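Local structure of chitin binding domain (3UAM) at residues 25-30 with 209-214; 51-56 with 197-202; 132-137 with 147-152; 138-143 with 189-194. The protein probably binds chitin or a related polysaccharide and, as a member of the AA10 lytic polysaccharide monooxygenase family, may cleave it oxidatively. All blocks are in the same frame, centred on the assembly; numbering follows the deposited sequence.

Contact 1: residues 25-30 with 209-214; sequences ITPESR and QVIDLN
Residues 27-30 cross 209-212 at 96°, with the CA atoms of Ser29 and Ile211 4.5 Å apart, and a nearly straight bond from Arg30 N to Val210 O (2.9 Å) joins the two backbones. Arg30 carries most of the side-chain contact. Its CG is anti to the backbone N (chi1 -179°) and the chain bends at chi3, which turns the guanidinium side-on to Asp212. Arg30 NE reaches Asp212 OD2 at 2.9 Å, and Arg30 NH2 reaches Asp212 OD1 at 2.8 Å. Both oxygens use syn lone pairs, and the two flat groups lie within 8° of coplanarity, the geometry of a bidentate salt bridge. Val210 CG1 covers one guanidinium face, 3.5 Å from Arg30 NH2. This buried ion pair has further support: Leu94 O accepts from Arg30 NH1, Trp103 makes a cation-pi contact with Arg30, and Tyr191 OH bonds to Asp212 OD1. At the other end, Ser29 OG donates to Gln209 OE1 (2.7 Å) and also caps Val32 N as the N-cap of helix 30-36. Pro27, preceded by a cis peptide, sets its CG 4.0 Å from Ile211 CG2. A water links Glu28 O to Asp212 N. The contact thus ties the exit from strand 21-26, in the three-stranded sheet, to strand 205-215 of the other sheet, consistent with the immunoglobulin-like beta sandwich of lytic polysaccharide monooxygenases.

Contact 2: residues 51-56 with 197-202; sequences GKFFPA and VWDVAD. With GOL (glycerol), chain I.
Lys52 stretches toward the end of strand 190-200. With CG between the backbone N and the carbonyl carbon (chi1 63°) and the rest of the chain extended, Lys52 NZ hydrogen-bonds to Val200 O at 2.7 Å; Val70 O and Thr203 O accept from it too. Phe53, the next residue, presents its edge to Asp199, with CD1 3.9 Å from Asp199 OD2, and the ring and carboxylate planes are 61° apart. Lys52 CG lies against one face of the same ring. The loop after strand 49-51 is thereby held over an end of the mixed sheet of the lytic polysaccharide monooxygenase fold. Asp199 points toward the loop, its OD2 in a salt bridge with Arg128 NH1. A glycerol, probably from the crystallisation liquor, lies between loop and strand. Its O2 donates to Phe54 O at 3.0 Å and its C1 lies 3.5 Å from Val197 CG1; its O3 makes a very short hydrogen bond to Asp199 OD2, whereas a clash with Asp199 OD1 leaves the place of O1 doubtful.

Contact 3: residues 132-137 with 147-152; sequences WITKPG and AHFEPD
Thr134 and Phe149 form a single antiparallel beta bridge, their CA atoms 4.1 Å apart, which lets the chain leaving strand 126-133 pair with the later part of its own loop, ahead of strand 155-158. They are a non-hydrogen-bonded pair flanked by two backbone bonds: Glu150 N donates to Ile133 O at 2.9 Å, and Lys135 N donates to His148 O at 2.8 Å. Beyond the bridge a water accepts from Ile133 N and sits within bonding distance of Glu150 O and Asp152 O, although it cannot serve every acceptor around it.

Apolar and aromatic contacts follow the bridge. Thr134 CG2 lies over one face of the Phe149 ring, 4.0 Å from its centroid and 23° off the normal, a CH-pi contact. The methyl can take that place while Thr134 OG1 turns away to bond with Val193 N and His192 ND1 of the neighbouring strand. Trp132 CB approaches the same phenyl ring at CD1, and the edge of its indole, at CZ3, comes within 3.4 Å of Pro151 O.

Charged side chains complete the contact. Glu150 bends at chi2 (-70°), carrying OE2 to 3.3 Å from Pro136 CD, and Arg188 offers it a long, weak ion pair. Lys135, extended beyond CG, runs across to Ala147, where NZ donates to Ala147 O at 3.2 Å from 36° above the carbonyl plane.

Contact 4: residues 138-143 with 189-194; sequences WDTQAR and TGYHVL
Trp138 meets Tyr191 through both a polar and an aromatic contact. The polar one is a hydrogen bond from Trp138 NE1 to Tyr191 O at 2.8 Å, which satisfies the buried indole N-H with a strand carbonyl; the oxygen lies near the indole edge, tilted somewhat from the ring plane. Within the loop, Gln141 NE2 donates to Thr140 OG1 at 3.1 Å, inside the type I turn from Asp139 to Ala142.

Among the aromatic contacts, Trp138 CZ2 lies over the Tyr191 face toward its rim, with the planes inclined at 59°. His192 flanks the five-membered ring at 45°, the ring centroids 4.9 Å apart. The indole reaches both neighbours because Trp138 CG stands between the backbone N and the carbonyl carbon (chi1 76°).

Apolar contacts fill in around the rings. Val193 CG2 touches Trp138 CH2 at 3.9 Å, and Thr140 CB packs on Tyr191 CD2 at 3.8 Å, while Thr140 CA covers one face of the indole. From the loop side, His148 meets Trp138 edge-to-face. Together, Trp138, Tyr191 and His192 form an aromatic cluster that seats the long loop after strand 126-133 on strand 190-200 of the beta sandwich.

In the fold
Strands 190-200 and 205-215, antiparallel neighbours in the mixed sheet, carry contacts 1, 2 and 4, and contact 3 starts from strand 126-133, the other neighbour of 190-200. Contact 1 uses the later strand and spans the widest sequence interval, enclosing the other three. Contacts 2 and 4 share strand 190-200 but use opposite ends, their centres 22 Å apart. Contacts 3 and 4 are closest, with centres 9 Å apart, and their segments alternate along the chain, so the loop after strand 126-133 is fixed both to itself and to the sheet. Contacts 1 and 4 touch through the backbone pair Ile211 and Leu194, and contacts 2 and 3 where Phe54 meets Trp132. The sheet thus carries loops at both ends within one compact domain.

Contact 1: residues 25-30 with 209-214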
loop_
_atom_site.group_PDB
_atom_site.type_symbol
_atom_site.label_atom_id
_atom_site.label_comp_id
_atom_site.label_asym_id
_atom_site.label_seq_id
_atom_site.Cartn_x
_atom_site.Cartn_y
_atom_site.Cartn_z
ATOM N N ILE A 25 -5.629 8.740 -1.524
ATOM C CA ILE A 25 -6.558 9.544 -2.286
ATOM C C ILE A 25 -5.862 10.337 -3.383
ATOM O O ILE A 25 -6.500 10.645 -4.394
ATOM C CB ILE A 25 -7.435 10.460 -1.391
ATOM C CG1 ILE A 25 -6.603 11.420 -0.532
ATOM C CG2 ILE A 25 -8.356 9.604 -0.528
ATOM C CD1 ILE A 25 -7.408 12.602 -0.001
ATOM N N THR A 26 -4.596 10.710 -3.191
ATOM C CA THR A 26 -3.836 11.385 -4.256
ATOM C C THR A 26 -2.345 11.043 -4.158
ATOM O O THR A 26 -1.800 10.886 -3.063
ATOM C CB THR A 26 -4.014 12.915 -4.263
ATOM O OG1 THR A 26 -3.930 13.396 -2.938
ATOM C CG2 THR A 26 -5.390 13.356 -4.838
ATOM N N PRO A 27 -1.705 10.789 -5.299
ATOM C CA PRO A 27 -2.402 10.594 -6.557
ATOM C C PRO A 27 -3.374 9.434 -6.393
ATOM O O PRO A 27 -3.098 8.526 -5.612
ATOM C CB PRO A 27 -1.291 10.226 -7.535
ATOM C CG PRO A 27 -0.165 9.748 -6.719
ATOM C CD PRO A 27 -0.284 10.422 -5.383
ATOM N N GLU A 28 -4.471 9.459 -7.142
ATOM C CA GLU A 28 -5.527 8.494 -6.976
ATOM C C GLU A 28 -4.932 7.091 -7.137
ATOM O O GLU A 28 -4.251 6.796 -8.133
ATOM C CB GLU A 28 -6.640 8.701 -8.007
ATOM C CG GLU A 28 -7.472 9.967 -7.810
ATOM C CD GLU A 28 -6.864 11.227 -8.434
ATOM O OE1 GLU A 28 -5.666 11.265 -8.793
ATOM O OE2 GLU A 28 -7.619 12.207 -8.577
ATOM N N SER A 29 -5.217 6.235 -6.168
ATOM C CA SER A 29 -4.785 4.866 -6.245
ATOM C C SER A 29 -5.635 4.153 -7.307
ATOM O O SER A 29 -6.671 4.666 -7.741
ATOM C CB SER A 29 -4.912 4.187 -4.885
ATOM O OG SER A 29 -6.260 3.908 -4.582
ATOM N N ARG A 30 -5.171 2.982 -7.722
ATOM C CA ARG A 30 -5.905 2.171 -8.667
ATOM C C ARG A 30 -7.331 1.939 -8.176
ATOM O O ARG A 30 -8.280 2.047 -8.957
ATOM C CB ARG A 30 -5.186 0.846 -8.880
ATOM C CG ARG A 30 -5.856 -0.077 -9.872
ATOM C CD ARG A 30 -5.158 -1.408 -9.935
ATOM N NE ARG A 30 -3.792 -1.319 -10.464
ATOM C CZ ARG A 30 -2.994 -2.385 -10.654
ATOM N NH1 ARG A 30 -3.439 -3.601 -10.409
ATOM N NH2 ARG A 30 -1.756 -2.246 -11.131
ATOM N N GLN A 209 -2.242 -0.204 -1.192
ATOM C CA GLN A 209 -2.689 0.780 -2.173
ATOM C C GLN A 209 -1.684 0.923 -3.316
ATOM O O GLN A 209 -0.707 1.684 -3.249
ATOM C CB GLN A 209 -2.960 2.128 -1.515
ATOM C CG GLN A 209 -4.145 2.088 -0.561
ATOM C CD GLN A 209 -5.468 2.275 -1.263
ATOM O OE1 GLN A 209 -5.653 3.240 -1.998
ATOM N NE2 GLN A 209 -6.412 1.356 -1.018
ATOM N N VAL A 210 -1.972 0.173 -4.368
ATOM C CA VAL A 210 -1.260 0.268 -5.631
ATOM C C VAL A 210 -1.613 1.555 -6.383
ATOM O O VAL A 210 -2.762 1.954 -6.448
ATOM C CB VAL A 210 -1.537 -1.005 -6.482
ATOM C CG1 VAL A 210 -1.254 -0.774 -7.952
ATOM C CG2 VAL A 210 -0.674 -2.138 -5.955
ATOM N N ILE A 211 -0.578 2.217 -6.906
ATOM C CA ILE A 211 -0.697 3.459 -7.649
ATOM C C ILE A 211 0.034 3.251 -8.955
ATOM O O ILE A 211 1.211 2.826 -8.960
ATOM C CB ILE A 211 -0.017 4.651 -6.937
ATOM C CG1 ILE A 211 -0.570 4.811 -5.527
ATOM C CG2 ILE A 211 -0.241 5.929 -7.733
ATOM C CD1 ILE A 211 0.273 5.687 -4.628
ATOM N N ASP A 212 -0.668 3.518 -10.047
ATOM C CA ASP A 212 -0.157 3.220 -11.368
ATOM C C ASP A 212 0.458 4.467 -11.976
ATOM O O ASP A 212 -0.177 5.504 -12.019
ATOM C CB ASP A 212 -1.284 2.710 -12.258
ATOM C CG ASP A 212 -1.770 1.335 -11.852
ATOM O OD1 ASP A 212 -0.967 0.348 -11.894
ATOM O OD2 ASP A 212 -2.983 1.241 -11.517
ATOM N N LEU A 213 1.688 4.336 -12.469
ATOM C CA LEU A 213 2.507 5.452 -12.938
ATOM C C LEU A 213 3.004 5.219 -14.367
ATOM O O LEU A 213 3.328 4.091 -14.742
ATOM C CB LEU A 213 3.728 5.624 -12.020
ATOM C CG LEU A 213 3.462 5.796 -10.516
ATOM C CD1 LEU A 213 4.797 5.933 -9.774
ATOM C CD2 LEU A 213 2.547 6.975 -10.213
ATOM N N ASN A 214 3.076 6.305 -15.139
ATOM C CA ASN A 214 3.683 6.291 -16.445
ATOM C C ASN A 214 4.793 7.334 -16.512
ATOM O O ASN A 214 4.532 8.531 -16.531
ATOM C CB ASN A 214 2.656 6.581 -17.541
ATOM C CG ASN A 214 3.187 6.227 -18.916
ATOM O OD1 ASN A 214 3.757 5.154 -19.103
ATOM N ND2 ASN A 214 2.987 7.113 -19.882
HETATM O O HOH W 1 -3.377 4.712 -9.748
#

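Contact 2: residues 51-56 with 197-202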
loop_
_atom_site.group_PDB
_atom_site.type_symbol
_atom_site.label_atom_id
_atom_site.label_comp_id
_atom_site.label_asym_id
_atom_site.label_seq_id
_atom_site.Cartn_x
_atom_site.Cartn_y
_atom_site.Cartn_z
ATOM N N GLY A 51 -2.419 -9.417 5.394
ATOM C CA GLY A 51 -1.290 -9.546 6.306
ATOM C C GLY A 51 -0.219 -8.541 5.992
ATOM O O GLY A 51 0.087 -8.303 4.822
ATOM N N LYS A 52 0.352 -7.944 7.040
ATOM C CA LYS A 52 1.459 -6.992 6.891
ATOM C C LYS A 52 2.820 -7.680 6.672
ATOM O O LYS A 52 2.945 -8.891 6.746
ATOM C CB LYS A 52 1.518 -6.036 8.123
ATOM C CG LYS A 52 1.797 -6.731 9.447
ATOM C CD LYS A 52 1.620 -5.778 10.623
ATOM C CE LYS A 52 1.666 -6.498 11.950
ATOM N NZ LYS A 52 1.578 -5.564 13.110
ATOM N N PHE A 53 3.833 -6.867 6.399
ATOM C CA PHE A 53 5.231 -7.294 6.205
ATOM C C PHE A 53 5.522 -7.886 4.818
ATOM O O PHE A 53 6.480 -8.654 4.646
ATOM C CB PHE A 53 5.742 -8.234 7.314
ATOM C CG PHE A 53 5.545 -7.740 8.714
ATOM C CD1 PHE A 53 5.353 -6.413 9.010
ATOM C CD2 PHE A 53 5.593 -8.639 9.763
ATOM C CE1 PHE A 53 5.202 -5.990 10.325
ATOM C CE2 PHE A 53 5.454 -8.228 11.072
ATOM C CZ PHE A 53 5.241 -6.893 11.352
ATOM N N PHE A 54 4.726 -7.499 3.818
ATOM C CA PHE A 54 5.187 -7.585 2.435
ATOM C C PHE A 54 6.643 -7.084 2.363
ATOM O O PHE A 54 6.954 -6.047 2.946
ATOM C CB PHE A 54 4.275 -6.737 1.545
ATOM C CG PHE A 54 4.680 -6.716 0.111
ATOM C CD1 PHE A 54 5.566 -5.768 -0.356
ATOM C CD2 PHE A 54 4.160 -7.639 -0.765
ATOM C CE1 PHE A 54 5.935 -5.764 -1.688
ATOM C CE2 PHE A 54 4.520 -7.634 -2.088
ATOM C CZ PHE A 54 5.401 -6.693 -2.548
ATOM N N PRO A 55 7.531 -7.789 1.635
ATOM C CA PRO A 55 7.284 -8.905 0.729
ATOM C C PRO A 55 7.407 -10.294 1.351
ATOM O O PRO A 55 7.591 -11.267 0.623
ATOM C CB PRO A 55 8.373 -8.704 -0.331
ATOM C CG PRO A 55 9.538 -8.208 0.451
ATOM C CD PRO A 55 8.920 -7.298 1.501
ATOM N N ALA A 56 7.266 -10.418 2.672
ATOM C CA ALA A 56 7.319 -11.741 3.294
ATOM C C ALA A 56 6.158 -12.583 2.735
ATOM O O ALA A 56 5.168 -12.028 2.217
ATOM C CB ALA A 56 7.256 -11.632 4.820
ATOM N N VAL A 197 1.856 1.035 1.320
ATOM C CA VAL A 197 1.395 0.081 2.331
ATOM C C VAL A 197 1.382 0.703 3.729
ATOM O O VAL A 197 2.396 1.241 4.183
ATOM C CB VAL A 197 2.273 -1.187 2.368
ATOM C CG1 VAL A 197 1.678 -2.250 3.306
ATOM C CG2 VAL A 197 2.461 -1.751 0.957
ATOM N N TRP A 198 0.253 0.572 4.414
ATOM C CA TRP A 198 0.026 1.118 5.749
ATOM C C TRP A 198 -0.064 0.003 6.770
ATOM O O TRP A 198 -1.041 -0.720 6.766
ATOM C CB TRP A 198 -1.266 1.912 5.701
ATOM C CG TRP A 198 -1.771 2.436 7.027
ATOM C CD1 TRP A 198 -1.039 2.987 8.059
ATOM C CD2 TRP A 198 -3.152 2.502 7.466
ATOM N NE1 TRP A 198 -1.850 3.364 9.086
ATOM C CE2 TRP A 198 -3.132 3.119 8.787
ATOM C CE3 TRP A 198 -4.371 2.186 6.894
ATOM C CZ2 TRP A 198 -4.273 3.320 9.512
ATOM C CZ3 TRP A 198 -5.522 2.406 7.636
ATOM C CH2 TRP A 198 -5.467 2.969 8.921
ATOM N N ASP A 199 0.947 -0.125 7.645
ATOM C CA ASP A 199 1.071 -1.232 8.628
ATOM C C ASP A 199 0.433 -0.857 9.970
ATOM O O ASP A 199 0.789 0.172 10.589
ATOM C CB ASP A 199 2.530 -1.555 8.968
ATOM C CG ASP A 199 3.270 -2.330 7.896
ATOM O OD1 ASP A 199 2.755 -2.536 6.768
ATOM O OD2 ASP A 199 4.411 -2.736 8.221
ATOM N N VAL A 200 -0.447 -1.723 10.450
ATOM C CA VAL A 200 -1.155 -1.522 11.694
ATOM C C VAL A 200 -0.389 -2.217 12.826
ATOM O O VAL A 200 -0.075 -3.421 12.744
ATOM C CB VAL A 200 -2.591 -2.075 11.610
ATOM C CG1 VAL A 200 -3.328 -1.920 12.945
ATOM C CG2 VAL A 200 -3.351 -1.397 10.472
ATOM N N ALA A 201 -0.110 -1.463 13.883
ATOM C CA ALA A 201 0.726 -1.934 14.975
ATOM C C ALA A 201 0.094 -3.055 15.782
ATOM O O ALA A 201 0.770 -4.044 16.120
ATOM C CB ALA A 201 1.080 -0.780 15.905
ATOM N N ASP A 202 -1.184 -2.902 16.097
ATOM C CA ASP A 202 -1.876 -3.822 16.999
ATOM C C ASP A 202 -2.891 -4.745 16.308
ATOM O O ASP A 202 -3.817 -5.270 16.941
ATOM C CB ASP A 202 -2.530 -3.027 18.123
ATOM C CG ASP A 202 -3.630 -2.117 17.648
ATOM O OD1 ASP A 202 -3.744 -1.879 16.425
ATOM O OD2 ASP A 202 -4.355 -1.596 18.522
HETATM C C1 GOL I . 4.108 -4.442 4.546
HETATM O O1 GOL I . 3.228 -4.397 5.628
HETATM C C2 GOL I . 5.154 -3.386 4.621
HETATM O O2 GOL I . 5.547 -3.373 3.242
HETATM C C3 GOL I . 6.337 -3.740 5.518
HETATM O O3 GOL I . 6.019 -3.925 6.890
#

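Contact 3: residues 132-137 with 147-152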
loop_
_atom_site.group_PDB
_atom_site.type_symbol
_atom_site.label_atom_id
_atom_site.label_comp_id
_atom_site.label_asym_id
_atom_site.label_seq_id
_atom_site.Cartn_x
_atom_site.Cartn_y
_atom_site.Cartn_z
ATOM N N TRP A 132 6.936 1.051 -2.098
ATOM C CA TRP A 132 7.706 0.112 -2.907
ATOM C C TRP A 132 7.539 0.442 -4.372
ATOM O O TRP A 132 6.446 0.841 -4.809
ATOM C CB TRP A 132 7.200 -1.331 -2.674
ATOM C CG TRP A 132 7.164 -1.769 -1.225
ATOM C CD1 TRP A 132 6.104 -1.665 -0.323
ATOM C CD2 TRP A 132 8.261 -2.394 -0.460
ATOM N NE1 TRP A 132 6.470 -2.196 0.912
ATOM C CE2 TRP A 132 7.751 -2.628 0.886
ATOM C CE3 TRP A 132 9.560 -2.761 -0.756
ATOM C CZ2 TRP A 132 8.541 -3.182 1.884
ATOM C CZ3 TRP A 132 10.344 -3.322 0.254
ATOM C CH2 TRP A 132 9.834 -3.549 1.542
ATOM N N ILE A 133 8.596 0.233 -5.153
ATOM C CA ILE A 133 8.615 0.637 -6.546
ATOM C C ILE A 133 9.081 -0.561 -7.391
ATOM O O ILE A 133 9.989 -1.325 -6.992
ATOM C CB ILE A 133 9.532 1.865 -6.777
ATOM C CG1 ILE A 133 9.416 2.385 -8.210
ATOM C CG2 ILE A 133 10.985 1.521 -6.481
ATOM C CD1 ILE A 133 8.120 3.062 -8.554
ATOM N N THR A 134 8.441 -0.705 -8.550
ATOM C CA THR A 134 8.774 -1.742 -9.496
ATOM C C THR A 134 10.170 -1.498 -10.046
ATOM O O THR A 134 10.643 -0.364 -10.151
ATOM C CB THR A 134 7.744 -1.835 -10.648
ATOM O OG1 THR A 134 7.434 -0.515 -11.146
ATOM C CG2 THR A 134 6.455 -2.503 -10.184
ATOM N N LYS A 135 10.835 -2.585 -10.385
ATOM C CA LYS A 135 12.166 -2.531 -10.951
ATOM C C LYS A 135 12.110 -2.038 -12.393
ATOM O O LYS A 135 11.104 -2.253 -13.098
ATOM C CB LYS A 135 12.791 -3.926 -10.975
ATOM C CG LYS A 135 12.880 -4.654 -9.644
ATOM C CD LYS A 135 13.528 -6.016 -9.872
ATOM C CE LYS A 135 13.618 -6.813 -8.569
ATOM N NZ LYS A 135 13.877 -8.254 -8.843
ATOM N N PRO A 136 13.203 -1.396 -12.856
ATOM C CA PRO A 136 13.340 -1.152 -14.270
ATOM C C PRO A 136 13.276 -2.506 -14.944
ATOM O O PRO A 136 13.887 -3.449 -14.461
ATOM C CB PRO A 136 14.755 -0.567 -14.419
ATOM C CG PRO A 136 15.206 -0.206 -13.061
ATOM C CD PRO A 136 14.379 -0.962 -12.078
ATOM N N GLY A 137 12.550 -2.637 -16.019
ATOM C CA GLY A 137 12.547 -3.932 -16.696
ATOM C C GLY A 137 11.605 -4.973 -16.101
ATOM O O GLY A 137 11.664 -6.127 -16.497
ATOM N N ALA A 147 8.722 -10.416 -7.272
ATOM C CA ALA A 147 9.833 -10.296 -8.245
ATOM C C ALA A 147 9.836 -9.014 -9.093
ATOM O O ALA A 147 10.859 -8.697 -9.712
ATOM C CB ALA A 147 9.843 -11.507 -9.180
ATOM N N HIS A 148 8.701 -8.310 -9.146
ATOM C CA HIS A 148 8.578 -7.078 -9.904
ATOM C C HIS A 148 9.047 -5.874 -9.135
ATOM O O HIS A 148 9.301 -4.852 -9.745
ATOM C CB HIS A 148 7.130 -6.832 -10.332
ATOM C CG HIS A 148 6.579 -7.911 -11.212
ATOM N ND1 HIS A 148 5.309 -8.369 -11.114
ATOM C CD2 HIS A 148 7.190 -8.642 -12.227
ATOM C CE1 HIS A 148 5.130 -9.339 -12.036
ATOM N NE2 HIS A 148 6.276 -9.491 -12.719
ATOM N N PHE A 149 9.137 -5.988 -7.810
ATOM C CA PHE A 149 9.447 -4.873 -6.942
ATOM C C PHE A 149 10.901 -4.888 -6.429
ATOM O O PHE A 149 11.463 -5.954 -6.142
ATOM C CB PHE A 149 8.469 -4.860 -5.756
ATOM C CG PHE A 149 7.071 -4.466 -6.144
ATOM C CD1 PHE A 149 6.724 -3.130 -6.240
ATOM C CD2 PHE A 149 6.125 -5.423 -6.438
ATOM C CE1 PHE A 149 5.449 -2.754 -6.583
ATOM C CE2 PHE A 149 4.853 -5.070 -6.823
ATOM C CZ PHE A 149 4.502 -3.722 -6.887
ATOM N N GLU A 150 11.501 -3.693 -6.355
ATOM C CA GLU A 150 12.802 -3.507 -5.740
ATOM C C GLU A 150 12.781 -4.000 -4.290
ATOM O O GLU A 150 11.873 -3.659 -3.535
ATOM C CB GLU A 150 13.211 -2.030 -5.766
ATOM C CG GLU A 150 13.518 -1.473 -7.131
ATOM C CD GLU A 150 14.806 -2.011 -7.739
ATOM O OE1 GLU A 150 15.657 -2.565 -6.994
ATOM O OE2 GLU A 150 14.982 -1.865 -8.968
ATOM N N PRO A 151 13.790 -4.788 -3.892
ATOM C CA PRO A 151 13.803 -5.333 -2.540
ATOM C C PRO A 151 13.932 -4.245 -1.454
ATOM O O PRO A 151 13.488 -4.439 -0.329
ATOM C CB PRO A 151 15.009 -6.302 -2.554
ATOM C CG PRO A 151 15.902 -5.799 -3.632
ATOM C CD PRO A 151 14.967 -5.221 -4.672
ATOM N N ASP A 152 14.496 -3.103 -1.808
ATOM C CA ASP A 152 14.593 -1.988 -0.884
ATOM C C ASP A 152 13.454 -1.003 -1.132
ATOM O O ASP A 152 13.224 -0.583 -2.250
ATOM C CB ASP A 152 15.938 -1.282 -1.020
ATOM C CG ASP A 152 17.092 -2.179 -0.648
ATOM O OD1 ASP A 152 16.914 -3.153 0.135
ATOM O OD2 ASP A 152 18.189 -1.932 -1.150
HETATM O O HOH W 2 10.787 -0.991 -3.606
#

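Contact 4: residues 138-143 with 189-194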
loop_
_atom_site.group_PDB
_atom_site.type_symbol
_atom_site.label_atom_id
_atom_site.label_comp_id
_atom_site.label_asym_id
_atom_site.label_seq_id
_atom_site.Cartn_x
_atom_site.Cartn_y
_atom_site.Cartn_z
ATOM N N TRP A 138 10.717 -4.594 -15.188
ATOM C CA TRP A 138 9.691 -5.551 -14.742
ATOM C C TRP A 138 8.740 -5.879 -15.869
ATOM O O TRP A 138 8.515 -5.059 -16.742
ATOM C CB TRP A 138 8.932 -5.070 -13.516
ATOM C CG TRP A 138 7.922 -4.008 -13.791
ATOM C CD1 TRP A 138 8.154 -2.693 -14.177
ATOM C CD2 TRP A 138 6.458 -4.129 -13.685
ATOM N NE1 TRP A 138 6.971 -2.006 -14.310
ATOM C CE2 TRP A 138 5.912 -2.817 -14.027
ATOM C CE3 TRP A 138 5.580 -5.159 -13.360
ATOM C CZ2 TRP A 138 4.547 -2.569 -14.027
ATOM C CZ3 TRP A 138 4.208 -4.895 -13.368
ATOM C CH2 TRP A 138 3.705 -3.632 -13.695
ATOM N N ASP A 139 8.215 -7.106 -15.857
ATOM C CA ASP A 139 7.257 -7.577 -16.874
ATOM C C ASP A 139 5.932 -6.855 -16.656
ATOM O O ASP A 139 5.073 -7.306 -15.907
ATOM C CB ASP A 139 7.071 -9.102 -16.753
ATOM C CG ASP A 139 6.061 -9.673 -17.749
ATOM O OD1 ASP A 139 5.612 -8.983 -18.703
ATOM O OD2 ASP A 139 5.711 -10.854 -17.549
ATOM N N THR A 140 5.775 -5.731 -17.326
ATOM C CA THR A 140 4.675 -4.817 -17.012
ATOM C C THR A 140 3.305 -5.365 -17.346
ATOM O O THR A 140 2.325 -4.807 -16.909
ATOM C CB THR A 140 4.808 -3.471 -17.766
ATOM O OG1 THR A 140 4.498 -3.682 -19.142
ATOM C CG2 THR A 140 6.239 -2.878 -17.612
ATOM N N GLN A 141 3.237 -6.416 -18.153
ATOM C CA GLN A 141 1.969 -7.016 -18.542
ATOM C C GLN A 141 1.518 -8.189 -17.635
ATOM O O GLN A 141 0.457 -8.770 -17.855
ATOM C CB GLN A 141 2.064 -7.458 -20.001
ATOM C CG GLN A 141 2.387 -6.291 -20.936
ATOM C CD GLN A 141 1.324 -5.193 -20.867
ATOM O OE1 GLN A 141 0.258 -5.345 -21.425
ATOM N NE2 GLN A 141 1.609 -4.094 -20.151
ATOM N N ALA A 142 2.292 -8.504 -16.603
ATOM C CA ALA A 142 1.978 -9.626 -15.723
ATOM C C ALA A 142 1.137 -9.182 -14.521
ATOM O O ALA A 142 1.065 -8.010 -14.212
ATOM C CB ALA A 142 3.261 -10.269 -15.228
ATOM N N ARG A 143 0.534 -10.140 -13.828
ATOM C CA ARG A 143 -0.078 -9.852 -12.539
ATOM C C ARG A 143 1.064 -9.529 -11.595
ATOM O O ARG A 143 2.143 -10.081 -11.742
ATOM C CB ARG A 143 -0.893 -11.029 -12.034
ATOM C CG ARG A 143 -2.140 -11.267 -12.877
ATOM C CD ARG A 143 -2.945 -12.426 -12.358
ATOM N NE ARG A 143 -4.095 -12.607 -13.227
ATOM C CZ ARG A 143 -5.370 -12.477 -12.870
ATOM N NH1 ARG A 143 -5.720 -12.208 -11.597
ATOM N NH2 ARG A 143 -6.305 -12.667 -13.801
ATOM N N THR A 189 11.481 4.697 -16.894
ATOM C CA THR A 189 10.688 5.000 -18.083
ATOM C C THR A 189 9.515 4.015 -18.189
ATOM O O THR A 189 9.609 2.873 -17.747
ATOM C CB THR A 189 11.534 4.860 -19.353
ATOM O OG1 THR A 189 12.833 5.389 -19.087
ATOM C CG2 THR A 189 10.909 5.615 -20.519
ATOM N N GLY A 190 8.409 4.464 -18.779
ATOM C CA GLY A 190 7.277 3.576 -19.042
ATOM C C GLY A 190 6.459 3.285 -17.793
ATOM O O GLY A 190 6.544 3.994 -16.806
ATOM N N TYR A 191 5.668 2.219 -17.859
ATOM C CA TYR A 191 4.710 1.876 -16.800
ATOM C C TYR A 191 5.421 1.245 -15.592
ATOM O O TYR A 191 6.245 0.311 -15.732
ATOM C CB TYR A 191 3.628 0.940 -17.355
ATOM C CG TYR A 191 2.650 0.352 -16.353
ATOM C CD1 TYR A 191 2.124 1.104 -15.307
ATOM C CD2 TYR A 191 2.216 -0.946 -16.498
ATOM C CE1 TYR A 191 1.230 0.549 -14.411
ATOM C CE2 TYR A 191 1.314 -1.510 -15.626
ATOM C CZ TYR A 191 0.820 -0.767 -14.580
ATOM O OH TYR A 191 -0.079 -1.374 -13.728
ATOM N N HIS A 192 5.124 1.810 -14.426
ATOM C CA HIS A 192 5.625 1.340 -13.158
ATOM C C HIS A 192 4.558 1.410 -12.101
ATOM O O HIS A 192 3.566 2.168 -12.226
ATOM C CB HIS A 192 6.852 2.125 -12.764
ATOM C CG HIS A 192 8.034 1.775 -13.599
ATOM N ND1 HIS A 192 8.784 0.684 -13.356
ATOM C CD2 HIS A 192 8.518 2.340 -14.775
ATOM C CE1 HIS A 192 9.724 0.569 -14.327
ATOM N NE2 HIS A 192 9.563 1.588 -15.188
ATOM N N VAL A 193 4.712 0.563 -11.093
ATOM C CA VAL A 193 3.777 0.551 -9.980
ATOM C C VAL A 193 4.452 1.015 -8.703
ATOM O O VAL A 193 5.531 0.566 -8.371
ATOM C CB VAL A 193 3.127 -0.828 -9.825
ATOM C CG1 VAL A 193 2.358 -0.923 -8.507
ATOM C CG2 VAL A 193 2.252 -1.095 -11.047
ATOM N N LEU A 194 3.806 1.958 -8.013
ATOM C CA LEU A 194 4.176 2.377 -6.676
ATOM C C LEU A 194 3.184 1.751 -5.723
ATOM O O LEU A 194 1.977 2.063 -5.771
ATOM C CB LEU A 194 4.120 3.898 -6.568
ATOM C CG LEU A 194 4.541 4.542 -5.228
ATOM C CD1 LEU A 194 6.006 4.345 -4.954
ATOM C CD2 LEU A 194 4.205 6.033 -5.233
#